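Local coordinates for capsular polysaccharide export system protein KpsC (Thermosulfurimonas dismutans, PDB 6MGD) that probably transfers Kdo in beta(2,7) linkage while building the glycolipid anchor of bacterial capsular polysaccharide, as a GT-B-type glycosyltransferase, at residues I155-E163 / K176-V185; D237-F248 / K255-Y265. One frame throughout, in Å; residues are numbered along the deposited sequence.

Interaction 1. Residues I155-E163 / K176-V185; sequences IIVVPGQVE and KTNLELLKSV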
loop_
_atom_site.group_PDB
_atom_site.type_symbol
_atom_site.label_atom_id
_atom_site.label_comp_id
_atom_site.label_asym_id
_atom_site.label_seq_id
_atom_site.Cartn_x
_atom_site.Cartn_y
_atom_site.Cartn_z
ATOM N N ILE A 155 6.196 -23.802 6.478
ATOM C CA ILE A 155 5.357 -22.853 7.203
ATOM C C ILE A 155 4.917 -21.755 6.241
ATOM O O ILE A 155 5.752 -21.014 5.707
ATOM C CB ILE A 155 6.100 -22.261 8.412
ATOM C CG1 ILE A 155 6.603 -23.376 9.333
ATOM C CG2 ILE A 155 5.189 -21.320 9.190
ATOM C CD1 ILE A 155 5.496 -24.189 9.969
ATOM N N ILE A 156 3.608 -21.650 6.020
ATOM C CA ILE A 156 3.014 -20.606 5.190
ATOM C C ILE A 156 2.105 -19.750 6.068
ATOM O O ILE A 156 1.327 -20.286 6.866
ATOM C CB ILE A 156 2.240 -21.199 3.995
ATOM C CG1 ILE A 156 3.196 -21.854 2.996
ATOM C CG2 ILE A 156 1.421 -20.126 3.291
ATOM C CD1 ILE A 156 2.519 -22.315 1.709
ATOM N N VAL A 157 2.219 -18.426 5.935
ATOM C CA VAL A 157 1.393 -17.473 6.669
ATOM C C VAL A 157 0.534 -16.709 5.670
ATOM O O VAL A 157 1.001 -16.334 4.589
ATOM C CB VAL A 157 2.242 -16.499 7.518
ATOM C CG1 VAL A 157 3.135 -15.637 6.637
ATOM C CG2 VAL A 157 1.359 -15.625 8.407
ATOM N N VAL A 158 -0.728 -16.495 6.030
ATOM C CA VAL A 158 -1.678 -15.777 5.186
ATOM C C VAL A 158 -2.337 -14.676 6.008
ATOM O O VAL A 158 -3.121 -14.972 6.920
ATOM C CB VAL A 158 -2.733 -16.726 4.589
ATOM C CG1 VAL A 158 -3.823 -15.938 3.876
ATOM C CG2 VAL A 158 -2.085 -17.720 3.635
ATOM N N PRO A 159 -2.045 -13.403 5.735
ATOM C CA PRO A 159 -2.704 -12.307 6.463
ATOM C C PRO A 159 -4.053 -11.995 5.835
ATOM O O PRO A 159 -4.138 -11.682 4.645
ATOM C CB PRO A 159 -1.722 -11.139 6.304
ATOM C CG PRO A 159 -1.039 -11.414 5.006
ATOM C CD PRO A 159 -0.972 -12.917 4.849
ATOM N N GLY A 160 -5.111 -12.097 6.633
ATOM C CA GLY A 160 -6.426 -11.735 6.149
ATOM C C GLY A 160 -6.570 -10.236 5.965
ATOM O O GLY A 160 -5.900 -9.433 6.613
ATOM N N GLN A 161 -7.466 -9.859 5.058
ATOM C CA GLN A 161 -7.755 -8.464 4.775
ATOM C C GLN A 161 -9.230 -8.182 5.018
ATOM O O GLN A 161 -10.054 -9.095 5.111
ATOM C CB GLN A 161 -7.401 -8.096 3.326
ATOM C CG GLN A 161 -5.940 -8.270 2.956
ATOM C CD GLN A 161 -5.666 -7.878 1.516
ATOM O OE1 GLN A 161 -4.909 -8.546 0.810
ATOM N NE2 GLN A 161 -6.282 -6.787 1.072
ATOM N N VAL A 162 -9.556 -6.898 5.119
ATOM C CA VAL A 162 -10.949 -6.468 5.092
ATOM C C VAL A 162 -11.422 -6.549 3.648
ATOM O O VAL A 162 -10.868 -5.886 2.765
ATOM C CB VAL A 162 -11.105 -5.050 5.656
ATOM C CG1 VAL A 162 -12.551 -4.799 6.064
ATOM C CG2 VAL A 162 -10.165 -4.848 6.831
ATOM N N GLU A 163 -12.441 -7.375 3.400
ATOM C CA GLU A 163 -12.819 -7.701 2.029
ATOM C C GLU A 163 -13.400 -6.512 1.275
ATOM O O GLU A 163 -13.369 -6.506 0.041
ATOM C CB GLU A 163 -13.809 -8.864 2.026
ATOM C CG GLU A 163 -13.189 -10.175 2.478
ATOM C CD GLU A 163 -14.199 -11.295 2.604
ATOM O OE1 GLU A 163 -15.416 -11.011 2.575
ATOM O OE2 GLU A 163 -13.774 -12.463 2.733
ATOM N N LYS A 176 -11.473 -12.676 -4.492
ATOM C CA LYS A 176 -12.072 -11.527 -3.828
ATOM C C LYS A 176 -12.348 -11.717 -2.344
ATOM O O LYS A 176 -12.728 -10.745 -1.683
ATOM C CB LYS A 176 -13.388 -11.133 -4.518
ATOM C CG LYS A 176 -13.249 -10.006 -5.528
ATOM C CD LYS A 176 -12.430 -10.437 -6.729
ATOM C CE LYS A 176 -12.289 -9.312 -7.735
ATOM N NZ LYS A 176 -11.532 -8.160 -7.176
ATOM N N THR A 177 -12.181 -12.919 -1.798
ATOM C CA THR A 177 -12.474 -13.167 -0.393
ATOM C C THR A 177 -11.287 -13.845 0.275
ATOM O O THR A 177 -10.398 -14.388 -0.387
ATOM C CB THR A 177 -13.730 -14.034 -0.217
ATOM O OG1 THR A 177 -13.533 -15.300 -0.859
ATOM C CG2 THR A 177 -14.947 -13.346 -0.817
ATOM N N ASN A 178 -11.280 -13.804 1.609
ATOM C CA ASN A 178 -10.252 -14.522 2.355
ATOM C C ASN A 178 -10.428 -16.027 2.213
ATOM O O ASN A 178 -9.443 -16.770 2.144
ATOM C CB ASN A 178 -10.282 -14.120 3.830
ATOM C CG ASN A 178 -10.107 -12.628 4.039
ATOM O OD1 ASN A 178 -9.028 -12.077 3.818
ATOM N ND2 ASN A 178 -11.168 -11.968 4.489
ATOM N N LEU A 179 -11.679 -16.492 2.167
ATOM C CA LEU A 179 -11.938 -17.923 2.039
ATOM C C LEU A 179 -11.426 -18.456 0.708
ATOM O O LEU A 179 -10.802 -19.522 0.656
ATOM C CB LEU A 179 -13.434 -18.204 2.191
ATOM C CG LEU A 179 -14.105 -17.771 3.498
ATOM C CD1 LEU A 179 -14.559 -16.310 3.453
ATOM C CD2 LEU A 179 -15.272 -18.690 3.828
ATOM N N GLU A 180 -11.680 -17.725 -0.381
ATOM C CA GLU A 180 -11.122 -18.109 -1.673
ATOM C C GLU A 180 -9.602 -18.011 -1.674
ATOM O O GLU A 180 -8.931 -18.822 -2.325
ATOM C CB GLU A 180 -11.715 -17.241 -2.783
ATOM C CG GLU A 180 -13.144 -17.598 -3.156
ATOM C CD GLU A 180 -13.267 -19.017 -3.674
ATOM O OE1 GLU A 180 -14.066 -19.795 -3.110
ATOM O OE2 GLU A 180 -12.554 -19.356 -4.643
ATOM N N LEU A 181 -9.043 -17.034 -0.959
ATOM C CA LEU A 181 -7.594 -16.963 -0.822
ATOM C C LEU A 181 -7.063 -18.183 -0.081
ATOM O O LEU A 181 -6.171 -18.883 -0.574
ATOM C CB LEU A 181 -7.193 -15.677 -0.101
ATOM C CG LEU A 181 -5.704 -15.551 0.231
ATOM C CD1 LEU A 181 -4.860 -15.645 -1.033
ATOM C CD2 LEU A 181 -5.424 -14.252 0.974
ATOM N N LEU A 182 -7.615 -18.461 1.104
ATOM C CA LEU A 182 -7.191 -19.630 1.865
ATOM C C LEU A 182 -7.428 -20.913 1.081
ATOM O O LEU A 182 -6.622 -21.849 1.150
ATOM C CB LEU A 182 -7.920 -19.675 3.206
ATOM C CG LEU A 182 -7.425 -18.670 4.246
ATOM C CD1 LEU A 182 -8.263 -18.746 5.512
ATOM C CD2 LEU A 182 -5.959 -18.925 4.555
ATOM N N LYS A 183 -8.529 -20.975 0.329
ATOM C CA LYS A 183 -8.756 -22.108 -0.562
ATOM C C LYS A 183 -7.639 -22.216 -1.591
ATOM O O LYS A 183 -6.983 -23.255 -1.709
ATOM C CB LYS A 183 -10.113 -21.971 -1.252
ATOM C CG LYS A 183 -11.278 -22.540 -0.466
ATOM C CD LYS A 183 -12.593 -22.333 -1.205
ATOM C CE LYS A 183 -12.496 -22.789 -2.654
ATOM N NZ LYS A 183 -12.101 -24.221 -2.768
ATOM N N SER A 184 -7.395 -21.131 -2.332
ATOM C CA SER A 184 -6.368 -21.149 -3.367
ATOM C C SER A 184 -4.981 -21.412 -2.793
ATOM O O SER A 184 -4.151 -22.046 -3.455
ATOM C CB SER A 184 -6.378 -19.828 -4.135
ATOM O OG SER A 184 -5.368 -19.814 -5.126
ATOM N N VAL A 185 -4.708 -20.935 -1.575
ATOM C CA VAL A 185 -3.406 -21.186 -0.961
ATOM C C VAL A 185 -3.216 -22.674 -0.704
ATOM O O VAL A 185 -2.141 -23.232 -0.961
ATOM C CB VAL A 185 -3.251 -20.366 0.335
ATOM C CG1 VAL A 185 -2.032 -20.836 1.119
ATOM C CG2 VAL A 185 -3.124 -18.886 0.021
#
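Asn178, in the first turn of helix 178-185, lays its side-chain amide along the backbone of Gln161 and bonds to it twice. OD1 accepts from Gln161 N at 3.0 Å in a nearly straight bond (171°), the donor tilted from the carbonyl plane, while ND2 gives a hydrogen to Gln161 O at 3.1 Å, within the carbonyl plane. Because one bond uses each end of the amide, its rotation is fixed. With CG anti to its own carbonyl carbon (chi1 -57°), the amide is turned toward the loop at Gln161. Glu163 returns the grip: its extended chain brings OE2 to Asn178 N at 3.0 Å, on the anti side of the carboxylate and somewhat out of its plane, which lies 23° from the amide. Thr177 OG1 caps Glu180 N. Farther along, the packing turns apolar. Val158 CG1 touches both Leu181 CD2 and Leu182 CD2, 3.7 Å from each, and its CG2 meets the Val185 methyls tip to tip, while Ile156 CG2 slides past Val185 CG1 at 4.1 Å. A helix running back antiparallel over the strand before it is the crossover helix of a beta-alpha-beta unit, leading on to parallel strand 193-197 in a Rossmann-like GT-B domain.

Interaction 2. Residues D237-F248 / K255-Y265; sequences DEVHVLTSLFGF and KPVTCYGHPFY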
loop_
_atom_site.group_PDB
_atom_site.type_symbol
_atom_site.label_atom_id
_atom_site.label_comp_id
_atom_site.label_asym_id
_atom_site.label_seq_id
_atom_site.Cartn_x
_atom_site.Cartn_y
_atom_site.Cartn_z
ATOM N N ASP A 237 8.184 -19.526 6.587
ATOM C CA ASP A 237 9.050 -19.800 5.446
ATOM C C ASP A 237 8.649 -18.965 4.236
ATOM O O ASP A 237 9.515 -18.424 3.540
ATOM C CB ASP A 237 9.009 -21.290 5.101
ATOM C CG ASP A 237 9.627 -22.157 6.180
ATOM O OD1 ASP A 237 10.763 -21.860 6.605
ATOM O OD2 ASP A 237 8.973 -23.134 6.605
ATOM N N GLU A 238 7.347 -18.856 3.973
ATOM C CA GLU A 238 6.824 -18.068 2.866
ATOM C C GLU A 238 5.567 -17.338 3.322
ATOM O O GLU A 238 4.846 -17.806 4.209
ATOM C CB GLU A 238 6.505 -18.943 1.643
ATOM C CG GLU A 238 7.695 -19.704 1.076
ATOM C CD GLU A 238 7.313 -20.611 -0.082
ATOM O OE1 GLU A 238 6.105 -20.728 -0.378
ATOM O OE2 GLU A 238 8.223 -21.207 -0.698
ATOM N N VAL A 239 5.307 -16.188 2.702
ATOM C CA VAL A 239 4.134 -15.369 2.995
ATOM C C VAL A 239 3.246 -15.344 1.756
ATOM O O VAL A 239 3.694 -14.950 0.672
ATOM C CB VAL A 239 4.529 -13.944 3.415
ATOM C CG1 VAL A 239 3.303 -13.163 3.864
ATOM C CG2 VAL A 239 5.575 -13.985 4.513
ATOM N N HIS A 240 1.988 -15.754 1.907
ATOM C CA HIS A 240 1.040 -15.808 0.797
ATOM C C HIS A 240 -0.087 -14.817 1.053
ATOM O O HIS A 240 -0.846 -14.969 2.016
ATOM C CB HIS A 240 0.492 -17.224 0.608
ATOM C CG HIS A 240 1.516 -18.209 0.131
ATOM N ND1 HIS A 240 1.223 -19.210 -0.770
ATOM C CD2 HIS A 240 2.830 -18.347 0.433
ATOM C CE1 HIS A 240 2.313 -19.920 -1.004
ATOM N NE2 HIS A 240 3.301 -19.417 -0.287
ATOM N N VAL A 241 -0.198 -13.809 0.185
ATOM C CA VAL A 241 -1.124 -12.701 0.373
ATOM C C VAL A 241 -1.999 -12.552 -0.866
ATOM O O VAL A 241 -1.791 -13.202 -1.890
ATOM C CB VAL A 241 -0.392 -11.374 0.665
ATOM C CG1 VAL A 241 0.617 -11.555 1.787
ATOM C CG2 VAL A 241 0.289 -10.859 -0.594
ATOM N N LEU A 242 -2.994 -11.672 -0.752
ATOM C CA LEU A 242 -3.789 -11.246 -1.897
ATOM C C LEU A 242 -3.257 -9.905 -2.396
ATOM O O LEU A 242 -2.485 -9.859 -3.359
ATOM C CB LEU A 242 -5.272 -11.156 -1.526
ATOM C CG LEU A 242 -6.295 -11.040 -2.663
ATOM C CD1 LEU A 242 -6.143 -12.183 -3.659
ATOM C CD2 LEU A 242 -7.717 -11.001 -2.111
ATOM N N THR A 243 -3.649 -8.806 -1.740
ATOM C CA THR A 243 -3.109 -7.485 -2.047
ATOM C C THR A 243 -2.608 -6.769 -0.796
ATOM O O THR A 243 -2.501 -5.538 -0.795
ATOM C CB THR A 243 -4.144 -6.601 -2.751
ATOM O OG1 THR A 243 -5.231 -6.334 -1.856
ATOM C CG2 THR A 243 -4.669 -7.271 -4.012
ATOM N N SER A 244 -2.295 -7.506 0.266
ATOM C CA SER A 244 -1.994 -6.883 1.546
ATOM C C SER A 244 -0.646 -6.170 1.520
ATOM O O SER A 244 0.336 -6.679 0.972
ATOM C CB SER A 244 -2.004 -7.927 2.660
ATOM O OG SER A 244 -1.887 -7.312 3.929
ATOM N N LEU A 245 -0.610 -4.978 2.121
ATOM C CA LEU A 245 0.655 -4.297 2.371
ATOM C C LEU A 245 1.583 -5.141 3.239
ATOM O O LEU A 245 2.804 -4.951 3.203
ATOM C CB LEU A 245 0.388 -2.943 3.034
ATOM C CG LEU A 245 1.560 -1.997 3.287
ATOM C CD1 LEU A 245 2.215 -1.598 1.974
ATOM C CD2 LEU A 245 1.088 -0.769 4.056
ATOM N N PHE A 246 1.013 -6.066 4.015
ATOM C CA PHE A 246 1.790 -7.030 4.786
ATOM C C PHE A 246 2.856 -7.709 3.932
ATOM O O PHE A 246 3.961 -7.990 4.411
ATOM C CB PHE A 246 0.833 -8.064 5.382
ATOM C CG PHE A 246 1.393 -8.833 6.536
ATOM C CD1 PHE A 246 1.959 -10.082 6.343
ATOM C CD2 PHE A 246 1.323 -8.325 7.824
ATOM C CE1 PHE A 246 2.463 -10.801 7.407
ATOM C CE2 PHE A 246 1.826 -9.040 8.893
ATOM C CZ PHE A 246 2.395 -10.279 8.684
ATOM N N GLY A 247 2.545 -7.970 2.657
ATOM C CA GLY A 247 3.502 -8.624 1.781
ATOM C C GLY A 247 4.680 -7.749 1.399
ATOM O O GLY A 247 5.778 -8.256 1.152
ATOM N N PHE A 248 4.474 -6.431 1.328
ATOM C CA PHE A 248 5.596 -5.529 1.098
ATOM C C PHE A 248 6.526 -5.487 2.304
ATOM O O PHE A 248 7.744 -5.338 2.146
ATOM C CB PHE A 248 5.088 -4.127 0.762
ATOM C CG PHE A 248 6.180 -3.117 0.533
ATOM C CD1 PHE A 248 7.186 -3.358 -0.389
ATOM C CD2 PHE A 248 6.189 -1.917 1.226
ATOM C CE1 PHE A 248 8.187 -2.427 -0.605
ATOM C CE2 PHE A 248 7.184 -0.980 1.011
ATOM C CZ PHE A 248 8.184 -1.235 0.095
ATOM N N LYS A 255 11.683 -12.374 3.444
ATOM C CA LYS A 255 10.991 -13.649 3.320
ATOM C C LYS A 255 10.328 -13.765 1.946
ATOM O O LYS A 255 9.772 -12.786 1.440
ATOM C CB LYS A 255 9.941 -13.800 4.421
ATOM C CG LYS A 255 10.525 -14.062 5.802
ATOM C CD LYS A 255 11.230 -15.407 5.838
ATOM C CE LYS A 255 11.857 -15.674 7.193
ATOM N NZ LYS A 255 12.580 -16.977 7.211
ATOM N N PRO A 256 10.382 -14.944 1.324
ATOM C CA PRO A 256 9.706 -15.127 0.033
ATOM C C PRO A 256 8.202 -14.945 0.178
ATOM O O PRO A 256 7.594 -15.386 1.157
ATOM C CB PRO A 256 10.068 -16.564 -0.362
ATOM C CG PRO A 256 11.278 -16.902 0.454
ATOM C CD PRO A 256 11.125 -16.146 1.740
ATOM N N VAL A 257 7.600 -14.283 -0.805
ATOM C CA VAL A 257 6.187 -13.932 -0.754
ATOM C C VAL A 257 5.528 -14.288 -2.080
ATOM O O VAL A 257 6.044 -13.944 -3.150
ATOM C CB VAL A 257 5.982 -12.442 -0.426
ATOM C CG1 VAL A 257 7.019 -11.613 -1.138
ATOM C CG2 VAL A 257 4.574 -11.991 -0.807
ATOM N N THR A 258 4.391 -14.974 -2.002
ATOM C CA THR A 258 3.573 -15.322 -3.155
ATOM C C THR A 258 2.336 -14.433 -3.166
ATOM O O THR A 258 1.664 -14.288 -2.140
ATOM C CB THR A 258 3.169 -16.799 -3.111
ATOM O OG1 THR A 258 4.340 -17.618 -3.216
ATOM C CG2 THR A 258 2.210 -17.138 -4.247
ATOM N N CYS A 259 2.042 -13.835 -4.316
ATOM C CA CYS A 259 0.915 -12.923 -4.458
ATOM C C CYS A 259 -0.200 -13.603 -5.239
ATOM O O CYS A 259 0.034 -14.142 -6.324
ATOM C CB CYS A 259 1.340 -11.628 -5.155
ATOM S SG CYS A 259 2.505 -10.618 -4.206
ATOM N N TYR A 260 -1.409 -13.581 -4.680
ATOM C CA TYR A 260 -2.577 -14.128 -5.353
ATOM C C TYR A 260 -3.424 -13.056 -6.024
ATOM O O TYR A 260 -4.378 -13.394 -6.733
ATOM C CB TYR A 260 -3.430 -14.931 -4.363
ATOM C CG TYR A 260 -2.764 -16.210 -3.899
ATOM C CD1 TYR A 260 -1.721 -16.179 -2.980
ATOM C CD2 TYR A 260 -3.174 -17.448 -4.382
ATOM C CE1 TYR A 260 -1.105 -17.339 -2.558
ATOM C CE2 TYR A 260 -2.565 -18.618 -3.962
ATOM C CZ TYR A 260 -1.529 -18.556 -3.047
ATOM O OH TYR A 260 -0.914 -19.711 -2.620
ATOM N N GLY A 261 -3.100 -11.784 -5.810
ATOM C CA GLY A 261 -3.693 -10.682 -6.541
ATOM C C GLY A 261 -2.619 -9.891 -7.261
ATOM O O GLY A 261 -1.628 -10.470 -7.716
ATOM N N HIS A 262 -2.785 -8.572 -7.360
ATOM C CA HIS A 262 -1.817 -7.703 -8.033
ATOM C C HIS A 262 -1.550 -6.461 -7.191
ATOM O O HIS A 262 -1.945 -5.348 -7.563
ATOM C CB HIS A 262 -2.306 -7.309 -9.425
ATOM C CG HIS A 262 -2.273 -8.425 -10.421
ATOM N ND1 HIS A 262 -3.158 -8.508 -11.475
ATOM C CD2 HIS A 262 -1.453 -9.497 -10.532
ATOM C CE1 HIS A 262 -2.890 -9.588 -12.187
ATOM N NE2 HIS A 262 -1.861 -10.206 -11.636
ATOM N N PRO A 263 -0.869 -6.612 -6.055
ATOM C CA PRO A 263 -0.499 -5.438 -5.258
ATOM C C PRO A 263 0.560 -4.615 -5.973
ATOM O O PRO A 263 1.087 -4.997 -7.024
ATOM C CB PRO A 263 0.042 -6.041 -3.959
ATOM C CG PRO A 263 0.524 -7.393 -4.354
ATOM C CD PRO A 263 -0.420 -7.869 -5.428
ATOM N N PHE A 264 0.886 -3.465 -5.374
ATOM C CA PHE A 264 1.807 -2.529 -6.009
ATOM C C PHE A 264 3.208 -3.107 -6.162
ATOM O O PHE A 264 3.961 -2.648 -7.027
ATOM C CB PHE A 264 1.854 -1.213 -5.219
ATOM C CG PHE A 264 2.667 -1.275 -3.946
ATOM C CD1 PHE A 264 2.064 -1.575 -2.736
ATOM C CD2 PHE A 264 4.029 -0.999 -3.957
ATOM C CE1 PHE A 264 2.807 -1.619 -1.562
ATOM C CE2 PHE A 264 4.778 -1.047 -2.790
ATOM C CZ PHE A 264 4.167 -1.354 -1.591
ATOM N N TYR A 265 3.572 -4.096 -5.348
ATOM C CA TYR A 265 4.889 -4.710 -5.407
ATOM C C TYR A 265 4.914 -5.978 -6.249
ATOM O O TYR A 265 5.957 -6.633 -6.325
ATOM C CB TYR A 265 5.398 -5.011 -3.988
ATOM C CG TYR A 265 4.403 -5.735 -3.105
ATOM C CD1 TYR A 265 3.473 -5.030 -2.350
ATOM C CD2 TYR A 265 4.396 -7.122 -3.023
ATOM C CE1 TYR A 265 2.561 -5.684 -1.543
ATOM C CE2 TYR A 265 3.488 -7.784 -2.219
ATOM C CZ TYR A 265 2.574 -7.061 -1.481
ATOM O OH TYR A 265 1.667 -7.715 -0.680
#
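Strands 238-241 and 257-259 are the two parallel strands of a beta-alpha-beta unit whose helix begins within the first segment; both strands belong to the parallel sheet of a Rossmann-like GT-B domain. Their backbone ladder runs from Val239 N to Pro256 O, then Thr258 N to Val239 O, Val241 N to Thr258 O and Tyr260 N to Val241 O. On one face of the sheet lies His240, with Thr258 CB placed over the centre of its imidazole, 3.7 Å from the centroid, a CH-pi contact almost on the ring normal. Both nitrogens are engaged at the ring edge: NE2 donates to the anti lone pair of Glu238 OE1 at 3.1 Å (172°), in the ring plane, and ND1 shares a hydrogen bond with Tyr260 OH at 2.9 Å. Glu238 in turn forms a salt bridge with Lys154 through OE2. On the other face Val241 CG2 approaches Cys259 SG at 4.2 Å.

Beyond the strands, Tyr265 projects toward the helix start, its CG between backbone N and carbonyl carbon (chi1 49°). Phe248 N sits over one face of its ring and Pro263 CG over the opposite face, while OH lies against Gly247; its contact with Ser244 O is very short, and the exact geometry there is doubtful. Next to it Phe264 makes a T-shaped stack, directing its edge at the face of Phe248, with centroids 4.9 Å apart and planes at 66°; Leu245 CD1 lies at the Phe264 rim, 3.6 Å from CE1. Phe73 stacks on Phe264, and Leu289 packs against Phe248 and Tyr265. The chemistry implies an imidazole whose rotation is set by partners on both nitrogens, with a Thr258 C-H over its face.

The two contacts share one parallel sheet, in which strands 155-159 and 238-241 are neighbours. Interaction 1 joins a strand to the helix covering it and is only partly buried, its polar bonds gathered at the loop end and its aliphatic packing over the sheet. Interaction 2 joins strand to strand, lies deeper, and combines a regular backbone ladder with aromatic packing beyond it. They meet directly: Gln161 OE1 probably accepts a hydrogen bond from Thr243 N at 2.9 Å, tying together the loops after the two strands, and Asp237 OD2 probably does the same with Ile155 N at the strands' other end. Tyr260 of interaction 2 also packs against Ser184 on the helix of interaction 1.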